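Local coordinates for protein glycoside Hydrolase (Bacteroides uniformis, PDB 5T99) that is a family 2 glycoside hydrolase that binds d-galacto-isofagomine and probably cleaves galactosidic links during agarose breakdown in a gut bacterium, at residues I536-Q541 against S605-K610; F540-P545 against S673-S678. All coordinates share one frame; numbering follows the deposited sequence.

Contact 1: residues I536-Q541 against S605-K610; sequences IEFHFQ and SQWTDK
Phe538 and Gln606 meet in a helix-to-helix packing contact in which a glutamine side chain lies along the face of an aromatic ring. Phe538 belongs to helix 534-543 and Gln606 to the last turn of helix 598-607. The two helices flank strand 549-552 of the TIM barrel in sequence. The contact is small and rests on packing; no hydrogen bond crosses it.

Gln606 CG sits over the middle of the Phe538 ring, 3.6 Å from its centroid and almost on the ring normal. This is a CH-pi contact. Gln606 points its CG anti to the backbone N (chi1 -173°), and a bend at chi2 then lays the amide nearly parallel to the ring, toward its CB side. The two planes are only 15° apart, and the side chains run past each other in opposite directions. Gln606 NE2 reaches back to Phe538 CB at 3.8 Å, while Gln606 CB approaches the far rim of the ring, 3.8 Å from Phe538 CZ. Trp607 meets the same ring obliquely. Its NE1 is 4.3 Å from Phe538 CE1, and the planes are 59° apart.

Tyr603 and Tyr675 also meet the Phe538 ring, the latter edge-to-face, which makes it part of an aromatic cluster. One turn on from Glu537, Gln541 NE2 donates at 3.0 Å to the anti lone pair of Glu537 OE2. Tyr478 also hydrogen-bonds OE2 and Tyr532 hydrogen-bonds OE1, so three side chains grip this buried carboxylate.

Phe538, Glu537, Gln541 and Trp607 all touch Glu550 on strand 549-552. The arrangement is typical of the outer layer of a TIM barrel, where helices pack on the barrel strands and on each other.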
ATOM      1  N   ILE A 536       0.540 -18.981 -16.473  1.00 21.70           N
ATOM      2  CA  ILE A 536      -0.848 -19.426 -16.646  1.00 22.43           C
ATOM      3  C   ILE A 536      -1.805 -18.228 -16.731  1.00 21.70           C
ATOM      4  O   ILE A 536      -2.702 -18.218 -17.582  1.00 21.46           O
ATOM      5  CB  ILE A 536      -1.279 -20.398 -15.503  1.00 23.30           C
ATOM      6  CG1 ILE A 536      -0.526 -21.732 -15.603  1.00 24.00           C
ATOM      7  CG2 ILE A 536      -2.788 -20.640 -15.482  1.00 23.30           C
ATOM      8  CD1 ILE A 536      -0.925 -22.599 -16.787  1.00 24.64           C
ATOM      9  N   GLU A 537      -1.622 -17.227 -15.868  1.00 20.84           N
ATOM     10  CA  GLU A 537      -2.472 -16.026 -15.943  1.00 20.57           C
ATOM     11  C   GLU A 537      -2.236 -15.266 -17.257  1.00 20.55           C
ATOM     12  O   GLU A 537      -3.200 -14.898 -17.940  1.00 19.69           O
ATOM     13  CB  GLU A 537      -2.264 -15.098 -14.749  1.00 20.22           C
ATOM     14  CG  GLU A 537      -3.352 -14.034 -14.594  1.00 20.57           C
ATOM     15  CD  GLU A 537      -4.740 -14.589 -14.332  1.00 20.32           C
ATOM     16  OE1 GLU A 537      -4.864 -15.606 -13.607  1.00 20.66           O
ATOM     17  OE2 GLU A 537      -5.705 -13.990 -14.837  1.00 19.30           O
ATOM     18  N   PHE A 538      -0.964 -15.066 -17.617  1.00 20.20           N
ATOM     19  CA  PHE A 538      -0.616 -14.389 -18.878  1.00 20.67           C
ATOM     20  C   PHE A 538      -1.314 -15.049 -20.061  1.00 21.42           C
ATOM     21  O   PHE A 538      -1.898 -14.363 -20.906  1.00 20.08           O
ATOM     22  CB  PHE A 538       0.904 -14.379 -19.150  1.00 20.09           C
ATOM     23  CG  PHE A 538       1.728 -13.714 -18.077  1.00 19.77           C
ATOM     24  CD1 PHE A 538       1.169 -12.805 -17.163  1.00 19.53           C
ATOM     25  CD2 PHE A 538       3.078 -13.986 -17.995  1.00 19.57           C
ATOM     26  CE1 PHE A 538       1.941 -12.223 -16.183  1.00 19.76           C
ATOM     27  CE2 PHE A 538       3.866 -13.395 -17.016  1.00 20.02           C
ATOM     28  CZ  PHE A 538       3.301 -12.514 -16.110  1.00 20.19           C
ATOM     29  N   HIS A 539      -1.245 -16.379 -20.096  1.00 22.41           N
ATOM     30  CA  HIS A 539      -1.872 -17.161 -21.144  1.00 23.35           C
ATOM     31  C   HIS A 539      -3.373 -16.889 -21.227  1.00 22.88           C
ATOM     32  O   HIS A 539      -3.884 -16.553 -22.299  1.00 22.93           O
ATOM     33  CB  HIS A 539      -1.621 -18.654 -20.912  1.00 25.14           C
ATOM     34  CG  HIS A 539      -2.160 -19.519 -22.001  1.00 26.37           C
ATOM     35  ND1 HIS A 539      -3.222 -20.379 -21.813  1.00 27.23           N
ATOM     36  CD2 HIS A 539      -1.815 -19.623 -23.302  1.00 27.98           C
ATOM     37  CE1 HIS A 539      -3.488 -20.997 -22.947  1.00 28.15           C
ATOM     38  NE2 HIS A 539      -2.653 -20.552 -23.870  1.00 29.31           N
ATOM     39  N   PHE A 540      -4.070 -17.015 -20.101  1.00 22.39           N
ATOM     40  CA  PHE A 540      -5.529 -16.854 -20.096  1.00 22.08           C
ATOM     41  C   PHE A 540      -5.974 -15.386 -20.218  1.00 21.92           C
ATOM     42  O   PHE A 540      -7.072 -15.134 -20.718  1.00 22.01           O
ATOM     43  CB  PHE A 540      -6.173 -17.576 -18.898  1.00 22.65           C
ATOM     44  CG  PHE A 540      -6.233 -19.089 -19.052  1.00 22.78           C
ATOM     45  CD1 PHE A 540      -7.130 -19.681 -19.946  1.00 22.80           C
ATOM     46  CD2 PHE A 540      -5.398 -19.929 -18.309  1.00 23.11           C
ATOM     47  CE1 PHE A 540      -7.193 -21.071 -20.096  1.00 22.87           C
ATOM     48  CE2 PHE A 540      -5.461 -21.323 -18.453  1.00 22.99           C
ATOM     49  CZ  PHE A 540      -6.355 -21.892 -19.348  1.00 22.43           C
ATOM     50  N   GLN A 541      -5.132 -14.426 -19.807  1.00 21.27           N
ATOM     51  CA  GLN A 541      -5.385 -12.998 -20.094  1.00 21.09           C
ATOM     52  C   GLN A 541      -5.337 -12.713 -21.592  1.00 22.40           C
ATOM     53  O   GLN A 541      -6.177 -11.962 -22.101  1.00 21.51           O
ATOM     54  CB  GLN A 541      -4.406 -12.061 -19.371  1.00 19.43           C
ATOM     55  CG  GLN A 541      -4.611 -11.971 -17.867  1.00 19.31           C
ATOM     56  CD  GLN A 541      -5.826 -11.149 -17.413  1.00 18.96           C
ATOM     57  OE1 GLN A 541      -6.344 -10.279 -18.130  1.00 17.94           O
ATOM     58  NE2 GLN A 541      -6.271 -11.417 -16.188  1.00 18.74           N
ATOM     59  N   SER A 605       9.362  -8.624 -17.526  1.00 21.18           N
ATOM     60  CA  SER A 605       9.441  -9.086 -18.923  1.00 20.73           C
ATOM     61  C   SER A 605       8.108  -9.023 -19.667  1.00 20.70           C
ATOM     62  O   SER A 605       8.092  -8.867 -20.883  1.00 21.55           O
ATOM     63  CB  SER A 605       9.994 -10.518 -19.000  1.00 20.69           C
ATOM     64  OG  SER A 605       9.020 -11.507 -18.680  1.00 20.32           O
ATOM     65  N   GLN A 606       7.005  -9.179 -18.940  1.00 20.27           N
ATOM     66  CA  GLN A 606       5.656  -9.179 -19.517  1.00 20.29           C
ATOM     67  C   GLN A 606       4.992  -7.795 -19.542  1.00 20.30           C
ATOM     68  O   GLN A 606       4.146  -7.543 -20.385  1.00 20.00           O
ATOM     69  CB  GLN A 606       4.776 -10.157 -18.716  1.00 20.41           C
ATOM     70  CG  GLN A 606       3.377 -10.427 -19.264  1.00 20.64           C
ATOM     71  CD  GLN A 606       3.364 -11.117 -20.620  1.00 21.03           C
ATOM     72  OE1 GLN A 606       4.413 -11.456 -21.186  1.00 21.92           O
ATOM     73  NE2 GLN A 606       2.162 -11.351 -21.143  1.00 21.09           N
ATOM     74  N   TRP A 607       5.387  -6.911 -18.624  1.00 20.63           N
ATOM     75  CA  TRP A 607       4.673  -5.658 -18.351  1.00 20.69           C
ATOM     76  C   TRP A 607       5.395  -4.344 -18.683  1.00 21.41           C
ATOM     77  O   TRP A 607       4.800  -3.292 -18.508  1.00 22.02           O
ATOM     78  CB  TRP A 607       4.287  -5.635 -16.867  1.00 19.78           C
ATOM     79  CG  TRP A 607       3.159  -6.555 -16.498  1.00 19.22           C
ATOM     80  CD1 TRP A 607       2.337  -7.263 -17.342  1.00 18.83           C
ATOM     81  CD2 TRP A 607       2.687  -6.811 -15.179  1.00 18.31           C
ATOM     82  NE1 TRP A 607       1.403  -7.947 -16.620  1.00 18.33           N
ATOM     83  CE2 TRP A 607       1.588  -7.681 -15.290  1.00 17.78           C
ATOM     84  CE3 TRP A 607       3.084  -6.376 -13.908  1.00 18.28           C
ATOM     85  CZ2 TRP A 607       0.885  -8.135 -14.184  1.00 17.42           C
ATOM     86  CZ3 TRP A 607       2.373  -6.821 -12.805  1.00 18.09           C
ATOM     87  CH2 TRP A 607       1.285  -7.695 -12.955  1.00 17.72           C
ATOM     88  N   THR A 608       6.650  -4.388 -19.134  1.00 22.45           N
ATOM     89  CA  THR A 608       7.395  -3.181 -19.499  1.00 22.45           C
ATOM     90  C   THR A 608       7.945  -3.311 -20.903  1.00 23.87           C
ATOM     91  O   THR A 608       8.140  -4.408 -21.384  1.00 24.27           O
ATOM     92  CB  THR A 608       8.557  -2.901 -18.526  1.00 22.61           C
ATOM     93  OG1 THR A 608       9.583  -3.893 -18.666  1.00 22.63           O
ATOM     94  CG2 THR A 608       8.070  -2.883 -17.092  1.00 22.65           C
ATOM     95  N   ASP A 609       8.188  -2.173 -21.546  1.00 27.02           N
ATOM     96  CA  ASP A 609       8.733  -2.095 -22.910  1.00 28.39           C
ATOM     97  C   ASP A 609      10.248  -1.872 -22.975  1.00 27.60           C
ATOM     98  O   ASP A 609      10.878  -2.232 -23.961  1.00 26.34           O
ATOM     99  CB  ASP A 609       8.049  -0.954 -23.677  1.00 30.33           C
ATOM    100  CG  ASP A 609       6.570  -1.207 -23.896  1.00 33.04           C
ATOM    101  OD1 ASP A 609       6.202  -2.345 -24.279  1.00 32.89           O
ATOM    102  OD2 ASP A 609       5.776  -0.260 -23.682  1.00 35.96           O
ATOM    103  N   LYS A 610      10.814  -1.257 -21.944  1.00 27.84           N
ATOM    104  CA  LYS A 610      12.232  -0.948 -21.910  1.00 29.30           C
ATOM    105  C   LYS A 610      13.052  -2.264 -21.915  1.00 27.64           C
ATOM    106  O   LYS A 610      12.866  -3.108 -21.030  1.00 26.30           O
ATOM    107  CB  LYS A 610      12.547  -0.092 -20.685  1.00 32.11           C
ATOM    108  CG  LYS A 610      13.936   0.512 -20.688  1.00 35.40           C
ATOM    109  CD  LYS A 610      14.171   1.324 -19.425  1.00 38.64           C
ATOM    110  CE  LYS A 610      15.597   1.869 -19.379  1.00 41.47           C
ATOM    111  NZ  LYS A 610      16.619   0.784 -19.256  1.00 42.36           N
TER

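Contact 2: residues F540-P545 against S673-S678; sequences FQEMNP and SKYRLS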
ATOM      1  N   PHE A 540      -4.070 -17.015 -20.101  1.00 22.39           N
ATOM      2  CA  PHE A 540      -5.529 -16.854 -20.096  1.00 22.08           C
ATOM      3  C   PHE A 540      -5.974 -15.386 -20.218  1.00 21.92           C
ATOM      4  O   PHE A 540      -7.072 -15.134 -20.718  1.00 22.01           O
ATOM      5  CB  PHE A 540      -6.173 -17.576 -18.898  1.00 22.65           C
ATOM      6  CG  PHE A 540      -6.233 -19.089 -19.052  1.00 22.78           C
ATOM      7  CD1 PHE A 540      -7.130 -19.681 -19.946  1.00 22.80           C
ATOM      8  CD2 PHE A 540      -5.398 -19.929 -18.309  1.00 23.11           C
ATOM      9  CE1 PHE A 540      -7.193 -21.071 -20.096  1.00 22.87           C
ATOM     10  CE2 PHE A 540      -5.461 -21.323 -18.453  1.00 22.99           C
ATOM     11  CZ  PHE A 540      -6.355 -21.892 -19.348  1.00 22.43           C
ATOM     12  N   GLN A 541      -5.132 -14.426 -19.807  1.00 21.27           N
ATOM     13  CA  GLN A 541      -5.385 -12.998 -20.094  1.00 21.09           C
ATOM     14  C   GLN A 541      -5.337 -12.713 -21.592  1.00 22.40           C
ATOM     15  O   GLN A 541      -6.177 -11.962 -22.101  1.00 21.51           O
ATOM     16  CB  GLN A 541      -4.406 -12.061 -19.371  1.00 19.43           C
ATOM     17  CG  GLN A 541      -4.611 -11.971 -17.867  1.00 19.31           C
ATOM     18  CD  GLN A 541      -5.826 -11.149 -17.413  1.00 18.96           C
ATOM     19  OE1 GLN A 541      -6.344 -10.279 -18.130  1.00 17.94           O
ATOM     20  NE2 GLN A 541      -6.271 -11.417 -16.188  1.00 18.74           N
ATOM     21  N   GLU A 542      -4.363 -13.297 -22.295  1.00 24.53           N
ATOM     22  CA  GLU A 542      -4.261 -13.123 -23.755  1.00 26.91           C
ATOM     23  C   GLU A 542      -5.432 -13.754 -24.499  1.00 26.97           C
ATOM     24  O   GLU A 542      -5.925 -13.164 -25.447  1.00 28.30           O
ATOM     25  CB  GLU A 542      -2.937 -13.658 -24.302  1.00 28.92           C
ATOM     26  CG  GLU A 542      -1.748 -12.795 -23.900  1.00 32.15           C
ATOM     27  CD  GLU A 542      -0.400 -13.398 -24.275  1.00 34.40           C
ATOM     28  OE1 GLU A 542      -0.355 -14.205 -25.247  1.00 36.71           O
ATOM     29  OE2 GLU A 542       0.609 -13.053 -23.596  1.00 33.09           O
ATOM     30  N   MET A 543      -5.884 -14.928 -24.069  0.50 26.98           N
ATOM     31  CA  MET A 543      -7.018 -15.592 -24.721  0.50 27.05           C
ATOM     32  C   MET A 543      -8.387 -14.982 -24.379  0.50 26.33           C
ATOM     33  O   MET A 543      -9.378 -15.305 -25.041  0.50 26.61           O
ATOM     34  CB  MET A 543      -7.013 -17.090 -24.392  0.50 27.80           C
ATOM     35  CG  MET A 543      -5.797 -17.845 -24.926  0.50 27.77           C
ATOM     36  SD  MET A 543      -5.345 -17.381 -26.608  0.50 28.29           S
ATOM     37  CE  MET A 543      -6.813 -17.874 -27.510  0.50 28.07           C
ATOM     38  N   ASN A 544      -8.448 -14.120 -23.359  1.00 25.52           N
ATOM     39  CA  ASN A 544      -9.704 -13.489 -22.926  1.00 23.97           C
ATOM     40  C   ASN A 544      -9.528 -11.959 -22.812  1.00 23.14           C
ATOM     41  O   ASN A 544      -9.471 -11.412 -21.700  1.00 22.16           O
ATOM     42  CB  ASN A 544     -10.174 -14.112 -21.602  1.00 23.78           C
ATOM     43  CG  ASN A 544     -10.524 -15.599 -21.738  1.00 23.98           C
ATOM     44  OD1 ASN A 544     -11.599 -15.959 -22.234  1.00 24.75           O
ATOM     45  ND2 ASN A 544      -9.619 -16.469 -21.293  1.00 23.50           N
ATOM     46  N   PRO A 545      -9.464 -11.258 -23.972  1.00 22.40           N
ATOM     47  CA  PRO A 545      -9.239  -9.797 -24.016  1.00 22.30           C
ATOM     48  C   PRO A 545     -10.262  -8.913 -23.277  1.00 22.19           C
ATOM     49  O   PRO A 545      -9.939  -7.780 -22.934  1.00 21.99           O
ATOM     50  CB  PRO A 545      -9.262  -9.468 -25.520  1.00 22.48           C
ATOM     51  CG  PRO A 545      -9.926 -10.621 -26.181  1.00 22.35           C
ATOM     52  CD  PRO A 545      -9.662 -11.822 -25.326  1.00 22.44           C
ATOM     53  N   SER A 673       5.291 -23.076 -21.700  1.00 31.89           N
ATOM     54  CA  SER A 673       5.233 -21.618 -21.512  1.00 30.95           C
ATOM     55  C   SER A 673       6.062 -20.837 -22.532  1.00 31.23           C
ATOM     56  O   SER A 673       7.256 -21.086 -22.708  1.00 33.25           O
ATOM     57  CB  SER A 673       5.683 -21.242 -20.097  1.00 29.53           C
ATOM     58  OG  SER A 673       5.700 -19.838 -19.933  1.00 28.11           O
ATOM     59  N   LYS A 674       5.430 -19.868 -23.184  1.00 31.95           N
ATOM     60  CA  LYS A 674       6.153 -18.945 -24.060  1.00 32.35           C
ATOM     61  C   LYS A 674       6.783 -17.771 -23.305  1.00 30.76           C
ATOM     62  O   LYS A 674       7.357 -16.894 -23.935  1.00 34.05           O
ATOM     63  CB  LYS A 674       5.249 -18.425 -25.187  1.00 34.24           C
ATOM     64  CG  LYS A 674       4.106 -17.487 -24.798  1.00 36.08           C
ATOM     65  CD  LYS A 674       3.398 -17.019 -26.065  1.00 38.77           C
ATOM     66  CE  LYS A 674       2.092 -16.276 -25.793  1.00 41.36           C
ATOM     67  NZ  LYS A 674       1.173 -16.298 -26.978  1.00 41.57           N
ATOM     68  N   TYR A 675       6.703 -17.759 -21.978  1.00 27.72           N
ATOM     69  CA  TYR A 675       7.115 -16.607 -21.184  1.00 27.50           C
ATOM     70  C   TYR A 675       8.486 -16.771 -20.519  1.00 26.36           C
ATOM     71  O   TYR A 675       8.942 -15.860 -19.835  1.00 25.02           O
ATOM     72  CB  TYR A 675       6.027 -16.308 -20.138  1.00 27.25           C
ATOM     73  CG  TYR A 675       4.667 -16.148 -20.783  1.00 27.16           C
ATOM     74  CD1 TYR A 675       4.331 -14.972 -21.459  1.00 26.57           C
ATOM     75  CD2 TYR A 675       3.731 -17.183 -20.758  1.00 26.52           C
ATOM     76  CE1 TYR A 675       3.094 -14.829 -22.072  1.00 27.01           C
ATOM     77  CE2 TYR A 675       2.493 -17.052 -21.369  1.00 26.46           C
ATOM     78  CZ  TYR A 675       2.172 -15.878 -22.023  1.00 27.09           C
ATOM     79  OH  TYR A 675       0.939 -15.745 -22.632  1.00 26.75           O
ATOM     80  N   ARG A 676       9.115 -17.935 -20.709  1.00 25.30           N
ATOM     81  CA  ARG A 676      10.469 -18.207 -20.243  1.00 24.55           C
ATOM     82  C   ARG A 676      11.288 -18.832 -21.376  1.00 24.25           C
ATOM     83  O   ARG A 676      10.740 -19.542 -22.215  1.00 23.38           O
ATOM     84  CB  ARG A 676      10.455 -19.176 -19.064  1.00 24.47           C
ATOM     85  CG  ARG A 676       9.343 -18.934 -18.076  1.00 24.44           C
ATOM     86  CD  ARG A 676       9.489 -19.819 -16.862  1.00 24.02           C
ATOM     87  NE  ARG A 676       8.347 -19.668 -15.970  1.00 23.73           N
ATOM     88  CZ  ARG A 676       8.335 -20.015 -14.688  1.00 24.03           C
ATOM     89  NH1 ARG A 676       9.423 -20.508 -14.093  1.00 24.01           N
ATOM     90  NH2 ARG A 676       7.222 -19.847 -13.980  1.00 24.01           N
ATOM     91  N   LEU A 677      12.588 -18.529 -21.392  1.00 24.43           N
ATOM     92  CA  LEU A 677      13.560 -19.149 -22.293  1.00 24.66           C
ATOM     93  C   LEU A 677      14.441 -20.027 -21.430  1.00 24.56           C
ATOM     94  O   LEU A 677      14.787 -19.631 -20.322  1.00 24.04           O
ATOM     95  CB  LEU A 677      14.419 -18.096 -22.994  1.00 24.55           C
ATOM     96  CG  LEU A 677      13.730 -17.059 -23.874  1.00 24.57           C
ATOM     97  CD1 LEU A 677      14.759 -16.093 -24.426  1.00 24.63           C
ATOM     98  CD2 LEU A 677      12.962 -17.709 -25.008  1.00 25.16           C
ATOM     99  N   SER A 678      14.804 -21.211 -21.918  1.00 25.10           N
ATOM    100  CA  SER A 678      15.493 -22.184 -21.063  1.00 26.73           C
ATOM    101  C   SER A 678      16.608 -22.975 -21.750  1.00 28.43           C
ATOM    102  O   SER A 678      16.528 -23.313 -22.932  1.00 27.51           O
ATOM    103  CB  SER A 678      14.482 -23.159 -20.445  1.00 25.74           C
ATOM    104  OG  SER A 678      13.647 -23.700 -21.446  1.00 25.16           O
TER
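Glu542 and Tyr675 reach toward each other from opposite directions, and Lys674 slants across beside them. The Glu542 chain is extended beyond CG and presents one carboxylate oxygen to each partner. OE2 lies at the edge of the Tyr675 ring, near its plane, and takes a weak hydrogen bond from Tyr675 OH at 2.9 Å. The carboxylate is turned 72° from that ring. OE1 forms a salt bridge with Lys674 NZ at 3.1 Å, itself weak as a hydrogen bond.

Lys674 CG stands between the backbone N and the carbonyl carbon (chi1 69°). This lays it over one face of the Tyr675 ring, 3.7 Å above the plane, and the extended chain then carries NZ out to the glutamate. An ST turn shapes the backbone here: Tyr675 N donates to Ser673 OG at 3.1 Å. At the other side, Asn544 ND2 donates to Phe540 O at 2.9 Å, a bond back to the carbonyl four residues earlier.

Next along, Arg676 forms a salt bridge with Asp535 of the same helix. The arrangement is a polar interdomain contact, joining a TIM-barrel helix to a turn of the beta-rich DUF4982 region.

In the fold
Both contacts are built on helix 534-543, and their centres are about 7 Å apart. Contact 1 pairs it with helix 598-607, contact 2 with residues 673-678. They merge at Tyr675, whose CZ is 3.5 Å from Phe538 CB. Gln606 belongs to both surroundings: its OE1 is 3.5 Å from Tyr675 CD1, and its NE2 is 3.4 Å from Glu542 OE2. Ring packing at Phe538 thus gives way to the more exposed charged pair Glu542 and Lys674. None of the touching residues lines the galacto-isofagomine pocket. That pocket includes Trp530, shortly before the shared helix, and Trp553, just after strand 549-552, whose Glu550 touches contact 1.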